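Local structure of ADP-ribosylating toxin CARDS (4TLV) at residues 33-38 / 97-102; 104-109 / 113-118; 38-43 / 257-262; 216-221 / 226-231. The protein transfers the ADP-ribosyl group from NAD(+) to target proteins, causes vacuolation of mammalian cells and is the main virulence factor of Mycoplasma pneumoniae. All coordinates share one frame; numbering follows the deposited sequence. Where two conformers were deposited one is given.

Contact 1: residues 33-38 / 97-102; sequences RNFFEH and ENLLDL
Leu99 meets Phe35 and Phe36 with a single methyl group, CD1. The contact across the two helices is purely apolar. Leu99 CD1 lies 3.7 Å from Phe35 CD2 and 3.8 Å from Phe36 CE2, in the notch between the two rings. It approaches both rings obliquely. The side chains of Leu99 and Phe36 come from opposite directions, whereas Leu99 and Phe35 slide past each other. The first torsions of the two phenylalanines differ, and this lets neighbouring residues reach the same methyl. Phe35 has CG anti to its N (chi1 175°), while Phe36 has CG beside its N (chi1 -77°). The rings also pack on each other, with Phe35 CD2 4.2 Å above one face of Phe36, toward the rim.

A polar bond within 33-38 caps the helix: Asn34 is the N-cap of helix 35-40. Its OD1 accepts from Glu37 N at 3.0 Å, a nearly straight bond, with the donor above the carbonyl plane. Asn34 thus fixes the start of the helix that carries both rings.

Helix 115-126 adds Leu125 beside Phe35 and Ile122 beside Phe36. Leu209 of strand 207-210 also touches Phe36. All three touching residues are buried. Between these two segments the contact rests on the packing of one leucine methyl against two rings, and gives helices 35-40 and 92-104 no polar link here.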
loop_
_atom_site.group_PDB
_atom_site.type_symbol
_atom_site.label_atom_id
_atom_site.label_comp_id
_atom_site.label_asym_id
_atom_site.label_seq_id
_atom_site.Cartn_x
_atom_site.Cartn_y
_atom_site.Cartn_z
ATOM N N ARG A 33 16.610 -12.209 -15.551
ATOM C CA ARG A 33 15.559 -11.195 -15.633
ATOM C C ARG A 33 14.216 -11.898 -15.614
ATOM O O ARG A 33 13.560 -12.035 -16.639
ATOM C CB ARG A 33 15.712 -10.326 -16.894
ATOM C CG ARG A 33 16.928 -9.428 -16.895
ATOM C CD ARG A 33 17.161 -8.785 -18.256
ATOM N NE ARG A 33 16.411 -7.548 -18.491
ATOM C CZ ARG A 33 15.642 -7.347 -19.557
ATOM N NH1 ARG A 33 15.489 -8.312 -20.454
ATOM N NH2 ARG A 33 15.022 -6.191 -19.731
ATOM N N ASN A 34 13.812 -12.379 -14.442
ATOM C CA ASN A 34 12.556 -13.112 -14.327
ATOM C C ASN A 34 11.695 -12.420 -13.288
ATOM O O ASN A 34 12.042 -12.415 -12.104
ATOM C CB ASN A 34 12.826 -14.571 -13.923
ATOM C CG ASN A 34 11.570 -15.408 -13.890
ATOM O OD1 ASN A 34 10.559 -15.012 -13.304
ATOM N ND2 ASN A 34 11.629 -16.593 -14.515
ATOM N N PHE A 35 10.583 -11.829 -13.723
ATOM C CA PHE A 35 9.798 -10.984 -12.816
ATOM C C PHE A 35 9.215 -11.785 -11.643
ATOM O O PHE A 35 9.343 -11.398 -10.471
ATOM C CB PHE A 35 8.684 -10.259 -13.575
ATOM C CG PHE A 35 7.755 -9.468 -12.685
ATOM C CD1 PHE A 35 8.173 -8.278 -12.119
ATOM C CD2 PHE A 35 6.461 -9.911 -12.434
ATOM C CE1 PHE A 35 7.311 -7.544 -11.304
ATOM C CE2 PHE A 35 5.601 -9.194 -11.615
ATOM C CZ PHE A 35 6.034 -8.003 -11.049
ATOM N N PHE A 36 8.552 -12.897 -11.953
ATOM C CA PHE A 36 7.916 -13.679 -10.902
ATOM C C PHE A 36 8.917 -14.257 -9.899
ATOM O O PHE A 36 8.646 -14.277 -8.695
ATOM C CB PHE A 36 7.013 -14.777 -11.479
ATOM C CG PHE A 36 5.688 -14.263 -11.979
ATOM C CD1 PHE A 36 4.609 -14.144 -11.122
ATOM C CD2 PHE A 36 5.533 -13.880 -13.295
ATOM C CE1 PHE A 36 3.386 -13.659 -11.582
ATOM C CE2 PHE A 36 4.323 -13.398 -13.757
ATOM C CZ PHE A 36 3.251 -13.292 -12.905
ATOM N N GLU A 37 10.066 -14.732 -10.380
ATOM C CA GLU A 37 11.083 -15.263 -9.463
ATOM C C GLU A 37 11.614 -14.183 -8.521
ATOM O O GLU A 37 12.003 -14.470 -7.384
ATOM C CB GLU A 37 12.254 -15.892 -10.236
ATOM C CG GLU A 37 11.885 -17.236 -10.874
ATOM C CD GLU A 37 13.052 -17.883 -11.608
ATOM O OE1 GLU A 37 14.130 -17.259 -11.700
ATOM O OE2 GLU A 37 12.891 -19.021 -12.096
ATOM N N HIS A 38 11.656 -12.947 -9.010
ATOM C CA HIS A 38 12.130 -11.832 -8.194
ATOM C C HIS A 38 11.118 -11.463 -7.104
ATOM O O HIS A 38 11.488 -11.218 -5.947
ATOM C CB HIS A 38 12.413 -10.608 -9.065
ATOM C CG HIS A 38 12.734 -9.389 -8.270
ATOM N ND1 HIS A 38 13.888 -9.281 -7.521
ATOM C CD2 HIS A 38 12.025 -8.257 -8.049
ATOM C CE1 HIS A 38 13.881 -8.122 -6.883
ATOM N NE2 HIS A 38 12.766 -7.478 -7.193
ATOM N N GLU A 97 0.144 -6.043 -12.694
ATOM C CA GLU A 97 -1.200 -5.813 -13.224
ATOM C C GLU A 97 -1.244 -5.903 -14.754
ATOM O O GLU A 97 -2.231 -6.356 -15.348
ATOM C CB GLU A 97 -1.723 -4.448 -12.794
ATOM C CG GLU A 97 -1.972 -4.333 -11.288
ATOM C CD GLU A 97 -2.900 -5.411 -10.775
ATOM O OE1 GLU A 97 -4.100 -5.412 -11.163
ATOM O OE2 GLU A 97 -2.433 -6.264 -9.987
ATOM N N ASN A 98 -0.182 -5.434 -15.390
ATOM C CA ASN A 98 -0.077 -5.503 -16.836
ATOM C C ASN A 98 -0.020 -6.971 -17.277
ATOM O O ASN A 98 -0.707 -7.379 -18.224
ATOM C CB ASN A 98 1.146 -4.697 -17.333
ATOM C CG ASN A 98 1.195 -4.582 -18.847
ATOM O OD1 ASN A 98 0.281 -4.046 -19.468
ATOM N ND2 ASN A 98 2.264 -5.105 -19.451
ATOM N N LEU A 99 0.769 -7.764 -16.569
ATOM C CA LEU A 99 0.875 -9.199 -16.846
ATOM C C LEU A 99 -0.464 -9.925 -16.636
ATOM O O LEU A 99 -0.829 -10.805 -17.419
ATOM C CB LEU A 99 1.998 -9.837 -16.016
ATOM C CG LEU A 99 3.421 -9.380 -16.376
ATOM C CD1 LEU A 99 4.434 -10.087 -15.519
ATOM C CD2 LEU A 99 3.729 -9.605 -17.863
ATOM N N LEU A 100 -1.209 -9.536 -15.606
ATOM C CA LEU A 100 -2.540 -10.100 -15.388
ATOM C C LEU A 100 -3.442 -9.803 -16.588
ATOM O O LEU A 100 -4.097 -10.696 -17.121
ATOM C CB LEU A 100 -3.171 -9.540 -14.112
ATOM C CG LEU A 100 -4.623 -9.996 -13.926
ATOM C CD1 LEU A 100 -4.701 -11.495 -13.662
ATOM C CD2 LEU A 100 -5.257 -9.182 -12.779
ATOM N N ASP A 101 -3.473 -8.538 -16.994
ATOM C CA ASP A 101 -4.214 -8.104 -18.169
ATOM C C ASP A 101 -3.852 -8.981 -19.381
ATOM O O ASP A 101 -4.720 -9.592 -19.987
ATOM C CB ASP A 101 -3.881 -6.636 -18.436
ATOM C CG ASP A 101 -4.539 -6.083 -19.683
ATOM O OD1 ASP A 101 -5.619 -6.571 -20.078
ATOM O OD2 ASP A 101 -3.981 -5.118 -20.254
ATOM N N LEU A 102 -2.569 -9.057 -19.716
ATOM C CA LEU A 102 -2.148 -9.866 -20.857
ATOM C C LEU A 102 -2.606 -11.329 -20.727
ATOM O O LEU A 102 -3.086 -11.920 -21.695
ATOM C CB LEU A 102 -0.641 -9.774 -21.065
ATOM C CG LEU A 102 -0.142 -8.361 -21.418
ATOM C CD1 LEU A 102 1.345 -8.304 -21.313
ATOM C CD2 LEU A 102 -0.612 -7.939 -22.810
#

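Contact 2: residues 104-109 / 113-118; sequences RQRQVV and GDREMA. With GOL (glycerol), chain J.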
loop_
_atom_site.group_PDB
_atom_site.type_symbol
_atom_site.label_atom_id
_atom_site.label_comp_id
_atom_site.label_asym_id
_atom_site.label_seq_id
_atom_site.Cartn_x
_atom_site.Cartn_y
_atom_site.Cartn_z
ATOM N N ARG A 104 -5.209 -12.488 -19.010
ATOM C CA ARG A 104 -6.656 -12.604 -19.167
ATOM C C ARG A 104 -7.069 -12.436 -20.632
ATOM O O ARG A 104 -8.068 -13.005 -21.059
ATOM C CB ARG A 104 -7.414 -11.575 -18.326
ATOM C CG ARG A 104 -7.246 -11.716 -16.812
ATOM C CD ARG A 104 -7.472 -13.141 -16.295
ATOM N NE ARG A 104 -8.792 -13.705 -16.623
ATOM C CZ ARG A 104 -9.199 -14.908 -16.224
ATOM N NH1 ARG A 104 -8.407 -15.658 -15.476
ATOM N NH2 ARG A 104 -10.400 -15.367 -16.565
ATOM N N GLN A 105 -6.323 -11.628 -21.384
ATOM C CA GLN A 105 -6.652 -11.389 -22.793
ATOM C C GLN A 105 -6.022 -12.465 -23.672
ATOM O O GLN A 105 -6.143 -12.419 -24.892
ATOM C CB GLN A 105 -6.195 -9.991 -23.253
ATOM C CG GLN A 105 -6.865 -8.818 -22.521
ATOM C CD GLN A 105 -6.898 -7.540 -23.353
ATOM O OE1 GLN A 105 -7.470 -7.519 -24.445
ATOM N NE2 GLN A 105 -6.299 -6.466 -22.835
ATOM N N ARG A 106 -5.325 -13.409 -23.043
ATOM C CA ARG A 106 -4.694 -14.537 -23.730
ATOM C C ARG A 106 -3.539 -14.152 -24.671
ATOM O O ARG A 106 -3.434 -14.655 -25.792
ATOM C CB ARG A 106 -5.764 -15.373 -24.459
ATOM C CG ARG A 106 -6.817 -15.934 -23.502
ATOM C CD ARG A 106 -8.074 -16.419 -24.225
ATOM N NE ARG A 106 -9.019 -17.023 -23.287
ATOM C CZ ARG A 106 -8.713 -18.027 -22.466
ATOM N NH1 ARG A 106 -7.484 -18.538 -22.468
ATOM N NH2 ARG A 106 -9.631 -18.524 -21.640
ATOM N N GLN A 107 -2.649 -13.288 -24.197
ATOM C CA GLN A 107 -1.538 -12.816 -25.017
ATOM C C GLN A 107 -0.217 -13.211 -24.397
ATOM O O GLN A 107 0.789 -12.514 -24.521
ATOM C CB GLN A 107 -1.641 -11.302 -25.214
ATOM C CG GLN A 107 -2.963 -10.896 -25.867
ATOM C CD GLN A 107 -3.246 -9.399 -25.814
ATOM O OE1 GLN A 107 -2.396 -8.607 -25.417
ATOM N NE2 GLN A 107 -4.450 -9.010 -26.227
ATOM N N VAL A 108 -0.214 -14.346 -23.720
ATOM C CA VAL A 108 0.994 -14.810 -23.068
ATOM C C VAL A 108 1.349 -16.227 -23.511
ATOM O O VAL A 108 0.481 -17.082 -23.658
ATOM C CB VAL A 108 0.840 -14.780 -21.527
ATOM C CG1 VAL A 108 1.954 -15.585 -20.858
ATOM C CG2 VAL A 108 0.813 -13.324 -21.016
ATOM N N VAL A 109 2.632 -16.476 -23.717
ATOM C CA VAL A 109 3.106 -17.834 -23.927
ATOM C C VAL A 109 3.784 -18.321 -22.659
ATOM O O VAL A 109 4.766 -17.729 -22.203
ATOM C CB VAL A 109 4.076 -17.903 -25.127
ATOM C CG1 VAL A 109 4.879 -19.190 -25.093
ATOM C CG2 VAL A 109 3.293 -17.782 -26.427
ATOM N N GLY A 113 5.135 -23.251 -16.262
ATOM C CA GLY A 113 3.964 -22.953 -15.453
ATOM C C GLY A 113 2.726 -22.647 -16.280
ATOM O O GLY A 113 2.653 -22.975 -17.465
ATOM N N ASP A 114 1.740 -22.013 -15.654
ATOM C CA ASP A 114 0.480 -21.706 -16.322
ATOM C C ASP A 114 -0.220 -20.509 -15.689
ATOM O O ASP A 114 0.269 -19.950 -14.718
ATOM C CB ASP A 114 -0.442 -22.934 -16.359
ATOM C CG ASP A 114 -0.808 -23.470 -14.960
ATOM O OD1 ASP A 114 -0.796 -22.713 -13.958
ATOM O OD2 ASP A 114 -1.143 -24.674 -14.867
ATOM N N ARG A 115 -1.367 -20.128 -16.235
ATOM C CA ARG A 115 -2.049 -18.929 -15.770
ATOM C C ARG A 115 -2.530 -19.028 -14.312
ATOM O O ARG A 115 -2.441 -18.058 -13.564
ATOM C CB ARG A 115 -3.205 -18.551 -16.686
ATOM C CG ARG A 115 -3.892 -17.247 -16.257
ATOM C CD ARG A 115 -4.897 -16.790 -17.270
ATOM N NE ARG A 115 -6.128 -17.578 -17.237
ATOM C CZ ARG A 115 -7.167 -17.348 -18.033
ATOM N NH1 ARG A 115 -7.127 -16.357 -18.910
ATOM N NH2 ARG A 115 -8.255 -18.094 -17.946
ATOM N N GLU A 116 -3.039 -20.189 -13.918
ATOM C CA GLU A 116 -3.485 -20.377 -12.538
ATOM C C GLU A 116 -2.335 -20.081 -11.570
ATOM O O GLU A 116 -2.505 -19.350 -10.594
ATOM C CB GLU A 116 -4.036 -21.793 -12.318
ATOM C CG GLU A 116 -4.536 -22.052 -10.890
ATOM C CD GLU A 116 -5.029 -23.489 -10.663
ATOM O OE1 GLU A 116 -4.918 -24.323 -11.592
ATOM O OE2 GLU A 116 -5.529 -23.780 -9.550
ATOM N N MET A 117 -1.161 -20.632 -11.853
ATOM C CA MET A 117 0.011 -20.376 -11.026
ATOM C C MET A 117 0.424 -18.905 -11.044
ATOM O O MET A 117 0.800 -18.348 -10.012
ATOM C CB MET A 117 1.191 -21.235 -11.490
ATOM C CG MET A 117 0.985 -22.725 -11.311
ATOM S SD MET A 117 2.273 -23.680 -12.156
ATOM C CE MET A 117 3.768 -23.183 -11.277
ATOM N N ALA A 118 0.378 -18.278 -12.218
ATOM C CA ALA A 118 0.767 -16.875 -12.319
ATOM C C ALA A 118 -0.176 -16.006 -11.493
ATOM O O ALA A 118 0.249 -15.041 -10.850
ATOM C CB ALA A 118 0.786 -16.415 -13.775
HETATM C C1 GOL J . -8.270 -19.976 -15.371
HETATM O O1 GOL J . -6.962 -19.500 -15.130
HETATM C C2 GOL J . -9.224 -19.501 -14.278
HETATM O O2 GOL J . -8.836 -18.228 -13.810
HETATM C C3 GOL J . -10.629 -19.395 -14.850
HETATM O O3 GOL J . -10.774 -18.170 -15.535
HETATM O O HOH W 1 -9.586 -15.380 -20.398
#
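Arg104 and Arg115 reach each other through bent chains. Arg104 has CG beside its N (chi1 -64°) and bends again at chi2 and chi3, which folds the guanidinium back toward 113-118 although its CB points away. Arg115 has CG anti to its N (chi1 -177°) and runs extended before turning at chi3. The side chains cross at about a right angle, yet their guanidinium groups stack, with planes 15° apart and centres 3.6 Å apart. Arg104 NH1 sits over the centre of the Arg115 group, 3.3 Å from Arg115 CZ. Arg106 NH2 approaches Arg115 NH2 to 4.0 Å, its plane more tilted.

Like charges are therefore stacked, and acceptors at the edges probably offset the cost. A glycerol, probably from the crystallisation liquor, links the pair. Its O2 accepts from Arg104 NH1 at 3.1 Å, and its O3 from Arg104 NH2 at 3.0 Å. Its O1 accepts from Arg115 NE at 3.0 Å. Glu522 also binds the glycerol. A water bridges Arg104 O and Arg115 NH1. Gln119 OE1 and Tyr549 O take further bonds from Arg104, and Met103 O one from Arg115.

Asp114 N-caps helix 115-126 through Met117 N, and Arg106 closes helix 92-104 in a Schellman motif. The stack thus joins the end of one helix to the start of the next, with strand 108-110 between them in sequence. Tyr527 of strand 526-529, in domain D3, packs against Arg104.

Contact 3: residues 38-43 / 257-262; sequences HILSTN and YNLQSL
Leu40 meets both Leu259 and Leu262 through its two methyl groups. Its CB points toward the segment 257-262. CG lies beside the backbone N (chi1 -58°), and the side chain forks there. CB and CG themselves stay more than 4.2 Å from the other segment. CD1 touches Leu259 CD1 at 3.7 Å, and CD2 approaches Leu262 CD2 at 4.1 Å. Leu40 crosses Leu259 at about a right angle and runs obliquely to Leu262.

Both partners have CG anti to the backbone N. The CB of Leu259 is not aimed at the segment 38-43, and only the end of its side chain comes close. The interaction is apolar, methyl against methyl.

Helix 115-126 contributes to the same packing: Met120 touches Leu259, and Ala124 touches Leu262. Ala215 of strand 214-219 lies against Leu40. The backbone of Leu40 is bonded to Ser216 in that strand.

This is buried hydrophobic packing between helix 35-40, in the mART domain, and the turn following strand 253-258. That strand is an outer member of a three-stranded antiparallel sheet in the region assigned by inference to the NAD(+)-binding pocket.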
loop_
_atom_site.group_PDB
_atom_site.type_symbol
_atom_site.label_atom_id
_atom_site.label_comp_id
_atom_site.label_asym_id
_atom_site.label_seq_id
_atom_site.Cartn_x
_atom_site.Cartn_y
_atom_site.Cartn_z
ATOM N N HIS A 38 11.656 -12.947 -9.010
ATOM C CA HIS A 38 12.130 -11.832 -8.194
ATOM C C HIS A 38 11.118 -11.463 -7.104
ATOM O O HIS A 38 11.488 -11.218 -5.947
ATOM C CB HIS A 38 12.413 -10.608 -9.065
ATOM C CG HIS A 38 12.734 -9.389 -8.270
ATOM N ND1 HIS A 38 13.888 -9.281 -7.521
ATOM C CD2 HIS A 38 12.025 -8.257 -8.049
ATOM C CE1 HIS A 38 13.881 -8.122 -6.883
ATOM N NE2 HIS A 38 12.766 -7.478 -7.193
ATOM N N ILE A 39 9.845 -11.414 -7.480
ATOM C CA ILE A 39 8.764 -11.129 -6.540
ATOM C C ILE A 39 8.653 -12.244 -5.497
ATOM O O ILE A 39 8.418 -11.981 -4.307
ATOM C CB ILE A 39 7.402 -10.998 -7.271
ATOM C CG1 ILE A 39 7.401 -9.761 -8.174
ATOM C CG2 ILE A 39 6.267 -10.919 -6.273
ATOM C CD1 ILE A 39 7.737 -8.465 -7.435
ATOM N N LEU A 40 8.835 -13.488 -5.939
ATOM C CA LEU A 40 8.625 -14.641 -5.057
ATOM C C LEU A 40 9.912 -15.191 -4.436
ATOM O O LEU A 40 9.883 -16.186 -3.704
ATOM C CB LEU A 40 7.897 -15.758 -5.819
ATOM C CG LEU A 40 6.539 -15.394 -6.410
ATOM C CD1 LEU A 40 6.022 -16.534 -7.288
ATOM C CD2 LEU A 40 5.565 -15.102 -5.267
ATOM N N SER A 41 11.041 -14.554 -4.742
ATOM C CA SER A 41 12.347 -14.968 -4.220
ATOM C C SER A 41 12.653 -16.448 -4.499
ATOM O O SER A 41 13.246 -17.134 -3.670
ATOM C CB SER A 41 12.484 -14.681 -2.717
ATOM O OG SER A 41 12.252 -13.303 -2.411
ATOM N N THR A 42 12.236 -16.929 -5.665
ATOM C CA THR A 42 12.489 -18.312 -6.068
ATOM C C THR A 42 13.982 -18.579 -6.231
ATOM O O THR A 42 14.665 -17.843 -6.944
ATOM C CB THR A 42 11.830 -18.615 -7.415
ATOM O OG1 THR A 42 10.462 -18.217 -7.363
ATOM C CG2 THR A 42 11.926 -20.121 -7.742
ATOM N N ASN A 43 14.478 -19.644 -5.597
ATOM C CA ASN A 43 15.906 -19.986 -5.672
ATOM C C ASN A 43 16.745 -18.720 -5.570
ATOM O O ASN A 43 17.560 -18.426 -6.453
ATOM C CB ASN A 43 16.239 -20.701 -6.990
ATOM C CG ASN A 43 15.476 -22.003 -7.169
ATOM O OD1 ASN A 43 15.193 -22.686 -6.068
ATOM N ND2 ASN A 43 15.145 -22.390 -8.295
ATOM N N TYR A 257 7.900 -22.289 0.197
ATOM C CA TYR A 257 6.622 -22.904 -0.110
ATOM C C TYR A 257 6.476 -23.163 -1.595
ATOM O O TYR A 257 6.919 -22.359 -2.431
ATOM C CB TYR A 257 5.464 -21.981 0.268
ATOM C CG TYR A 257 5.437 -21.460 1.693
ATOM C CD1 TYR A 257 4.967 -22.250 2.745
ATOM C CD2 TYR A 257 5.837 -20.150 1.977
ATOM C CE1 TYR A 257 4.924 -21.752 4.060
ATOM C CE2 TYR A 257 5.796 -19.644 3.277
ATOM C CZ TYR A 257 5.332 -20.449 4.312
ATOM O OH TYR A 257 5.285 -19.938 5.592
ATOM N N ASN A 258 5.819 -24.265 -1.933
ATOM C CA ASN A 258 5.274 -24.395 -3.269
ATOM C C ASN A 258 4.224 -23.311 -3.428
ATOM O O ASN A 258 3.557 -22.933 -2.458
ATOM C CB ASN A 258 4.678 -25.792 -3.473
ATOM C CG ASN A 258 5.753 -26.854 -3.600
ATOM O OD1 ASN A 258 6.817 -26.602 -4.181
ATOM N ND2 ASN A 258 5.496 -28.038 -3.057
ATOM N N LEU A 259 4.071 -22.812 -4.647
ATOM C CA LEU A 259 3.214 -21.664 -4.912
ATOM C C LEU A 259 1.776 -21.846 -4.441
ATOM O O LEU A 259 1.147 -20.900 -3.958
ATOM C CB LEU A 259 3.257 -21.308 -6.405
ATOM C CG LEU A 259 2.874 -19.884 -6.802
ATOM C CD1 LEU A 259 3.534 -18.871 -5.860
ATOM C CD2 LEU A 259 3.261 -19.580 -8.255
ATOM N N GLN A 260 1.258 -23.065 -4.577
ATOM C CA GLN A 260 -0.107 -23.360 -4.180
ATOM C C GLN A 260 -0.234 -23.438 -2.650
ATOM O O GLN A 260 -1.339 -23.453 -2.118
ATOM C CB GLN A 260 -0.596 -24.659 -4.846
ATOM C CG GLN A 260 0.175 -25.910 -4.426
ATOM C CD GLN A 260 1.434 -26.170 -5.263
ATOM O OE1 GLN A 260 2.050 -25.242 -5.805
ATOM N NE2 GLN A 260 1.819 -27.445 -5.367
ATOM N N SER A 261 0.904 -23.465 -1.959
ATOM C CA SER A 261 0.947 -23.568 -0.497
ATOM C C SER A 261 1.241 -22.238 0.205
ATOM O O SER A 261 1.237 -22.165 1.433
ATOM C CB SER A 261 2.031 -24.556 -0.084
ATOM O OG SER A 261 1.730 -25.857 -0.540
ATOM N N LEU A 262 1.518 -21.202 -0.580
ATOM C CA LEU A 262 1.959 -19.908 -0.060
ATOM C C LEU A 262 0.860 -19.280 0.803
ATOM O O LEU A 262 -0.245 -19.040 0.319
ATOM C CB LEU A 262 2.330 -19.001 -1.254
ATOM C CG LEU A 262 3.050 -17.671 -1.069
ATOM C CD1 LEU A 262 4.321 -17.823 -0.246
ATOM C CD2 LEU A 262 3.353 -17.081 -2.453
#

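Contact 4: residues 216-221 / 226-231; sequences SVADVS and ASLSFA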
loop_
_atom_site.group_PDB
_atom_site.type_symbol
_atom_site.label_atom_id
_atom_site.label_comp_id
_atom_site.label_asym_id
_atom_site.label_seq_id
_atom_site.Cartn_x
_atom_site.Cartn_y
_atom_site.Cartn_z
ATOM N N SER A 216 10.018 -18.189 -1.689
ATOM C CA SER A 216 10.635 -18.043 -0.382
ATOM C C SER A 216 10.138 -16.718 0.202
ATOM O O SER A 216 9.931 -15.749 -0.528
ATOM C CB SER A 216 12.160 -18.059 -0.480
ATOM O OG SER A 216 12.630 -19.330 -0.912
ATOM N N VAL A 217 9.907 -16.706 1.510
ATOM C CA VAL A 217 9.308 -15.561 2.174
ATOM C C VAL A 217 10.040 -15.349 3.474
ATOM O O VAL A 217 10.213 -16.295 4.253
ATOM C CB VAL A 217 7.826 -15.820 2.550
ATOM C CG1 VAL A 217 7.202 -14.562 3.158
ATOM C CG2 VAL A 217 7.026 -16.283 1.353
ATOM N N ALA A 218 10.474 -14.120 3.717
ATOM C CA ALA A 218 11.003 -13.784 5.025
ATOM C C ALA A 218 9.858 -13.342 5.954
ATOM O O ALA A 218 9.052 -12.475 5.600
ATOM C CB ALA A 218 12.063 -12.697 4.906
ATOM N N ASP A 219 9.790 -13.947 7.136
ATOM C CA ASP A 219 8.814 -13.562 8.159
ATOM C C ASP A 219 9.399 -12.380 8.939
ATOM O O ASP A 219 10.393 -12.539 9.655
ATOM C CB ASP A 219 8.570 -14.749 9.097
ATOM C CG ASP A 219 7.561 -14.456 10.174
ATOM O OD1 ASP A 219 7.283 -13.268 10.444
ATOM O OD2 ASP A 219 7.029 -15.433 10.751
ATOM N N VAL A 220 8.793 -11.198 8.811
ATOM C CA VAL A 220 9.341 -10.016 9.482
ATOM C C VAL A 220 8.463 -9.491 10.622
ATOM O O VAL A 220 8.455 -8.291 10.909
ATOM C CB VAL A 220 9.721 -8.891 8.477
ATOM C CG1 VAL A 220 10.901 -9.337 7.616
ATOM C CG2 VAL A 220 8.499 -8.487 7.605
ATOM N N SER A 221 7.737 -10.418 11.250
ATOM C CA SER A 221 6.958 -10.202 12.474
ATOM C C SER A 221 5.536 -9.734 12.214
ATOM O O SER A 221 5.243 -9.137 11.180
ATOM C CB SER A 221 7.649 -9.244 13.452
ATOM O OG SER A 221 8.997 -9.621 13.676
ATOM N N ALA A 226 8.069 -10.555 3.782
ATOM C CA ALA A 226 8.989 -9.711 3.021
ATOM C C ALA A 226 9.647 -10.573 1.949
ATOM O O ALA A 226 9.887 -11.759 2.176
ATOM C CB ALA A 226 10.068 -9.092 3.943
ATOM N N SER A 227 9.936 -10.011 0.784
ATOM C CA SER A 227 10.767 -10.781 -0.143
ATOM C C SER A 227 12.200 -10.762 0.352
ATOM O O SER A 227 12.624 -9.849 1.071
ATOM C CB SER A 227 10.698 -10.255 -1.577
ATOM O OG SER A 227 10.967 -8.883 -1.601
ATOM N N LEU A 228 12.957 -11.771 -0.040
ATOM C CA LEU A 228 14.356 -11.829 0.353
ATOM C C LEU A 228 15.188 -10.685 -0.248
ATOM O O LEU A 228 16.230 -10.316 0.296
ATOM C CB LEU A 228 14.949 -13.199 0.007
ATOM C CG LEU A 228 14.591 -14.334 0.987
ATOM C CD1 LEU A 228 13.081 -14.570 1.128
ATOM C CD2 LEU A 228 15.312 -15.624 0.577
ATOM N N SER A 229 14.740 -10.100 -1.351
ATOM C CA SER A 229 15.490 -9.040 -1.962
ATOM C C SER A 229 15.472 -7.787 -0.920
ATOM O O SER A 229 16.411 -7.002 -0.889
ATOM C CB SER A 229 14.974 -8.604 -3.335
ATOM O OG SER A 229 13.616 -8.198 -3.246
ATOM N N PHE A 230 14.404 -7.666 -0.132
ATOM C CA PHE A 230 14.336 -6.655 0.923
ATOM C C PHE A 230 15.065 -7.119 2.200
ATOM O O PHE A 230 15.891 -6.387 2.762
ATOM C CB PHE A 230 12.872 -6.304 1.257
ATOM C CG PHE A 230 12.250 -5.303 0.308
ATOM C CD1 PHE A 230 11.938 -5.658 -1.000
ATOM C CD2 PHE A 230 11.972 -4.012 0.722
ATOM C CE1 PHE A 230 11.385 -4.734 -1.889
ATOM C CE2 PHE A 230 11.407 -3.078 -0.163
ATOM C CZ PHE A 230 11.123 -3.439 -1.471
ATOM N N ALA A 231 14.747 -8.327 2.659
ATOM C CA ALA A 231 15.233 -8.807 3.967
ATOM C C ALA A 231 16.702 -9.256 3.984
ATOM O O ALA A 231 17.315 -9.338 5.059
ATOM C CB ALA A 231 14.354 -9.919 4.477
#
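Ala218 and Ala226 face each other as an antiparallel hydrogen-bonded pair, with both methyls on the same face of the sheet. The small side chains allow a close fit on that face. Ala218 CB lies 4.2 Å from Ala226 CB and 3.6 Å from Ala231 CB, which comes from the short helix 228-231. Val220 points toward the other segment and sets CG1 3.8 Å from Ala226 CB. Its CG1 is beside the backbone N (chi1 -67°), and CG2 also reaches this methyl. Leu228 brings its branched end back to the strand. Its CD1 rests 3.7 Å from both Ala218 N and Ser216 O, and touches Ser216 CB at 4.0 Å. The CB of Val217 points away, and its side chain packs against Leu262.

The backbones are joined by two bonds. Ala218 N donates to Ala226 O at 2.9 Å, and Ala226 N donates to Ala218 O at 2.8 Å. Beyond the paired residues, Asp219 OD1 accepts from Ser221 N at 3.0 Å, an Asx turn where the chain leaves the strand. Asn256 OD1 is bonded to Ser216 OG, and Ser41 OG to Leu228 N.

The two segments form a beta hairpin whose returning strand, 225-226, runs almost directly into a helix. Strand 225-226 is one edge of the three-stranded sheet and 214-219 its centre, in the region inferred to form the NAD(+)-binding pocket.

Overall arrangement
Contacts 1 and 2 lie in the mART domain and contact 4 in the following region, inferred to form the NAD(+)-binding pocket. Contacts 1 and 3 share helix 35-40, with centres about 14 Å apart; their segments alternate along the chain. Contact 2 follows contact 1 in sequence, with centres about 10 Å apart. Contact 4 lies within the long excursion bounded by contact 3. Their centres are about 11 Å apart, and both reach the same sheet. Contacts 2 and 4 are the farthest apart, centres about 26 Å. Contact 3, with its bonds to contact 4, joins helix 35-40 to the pocket region and the residues just after it; contacts 1 and 2 pack mART helices together.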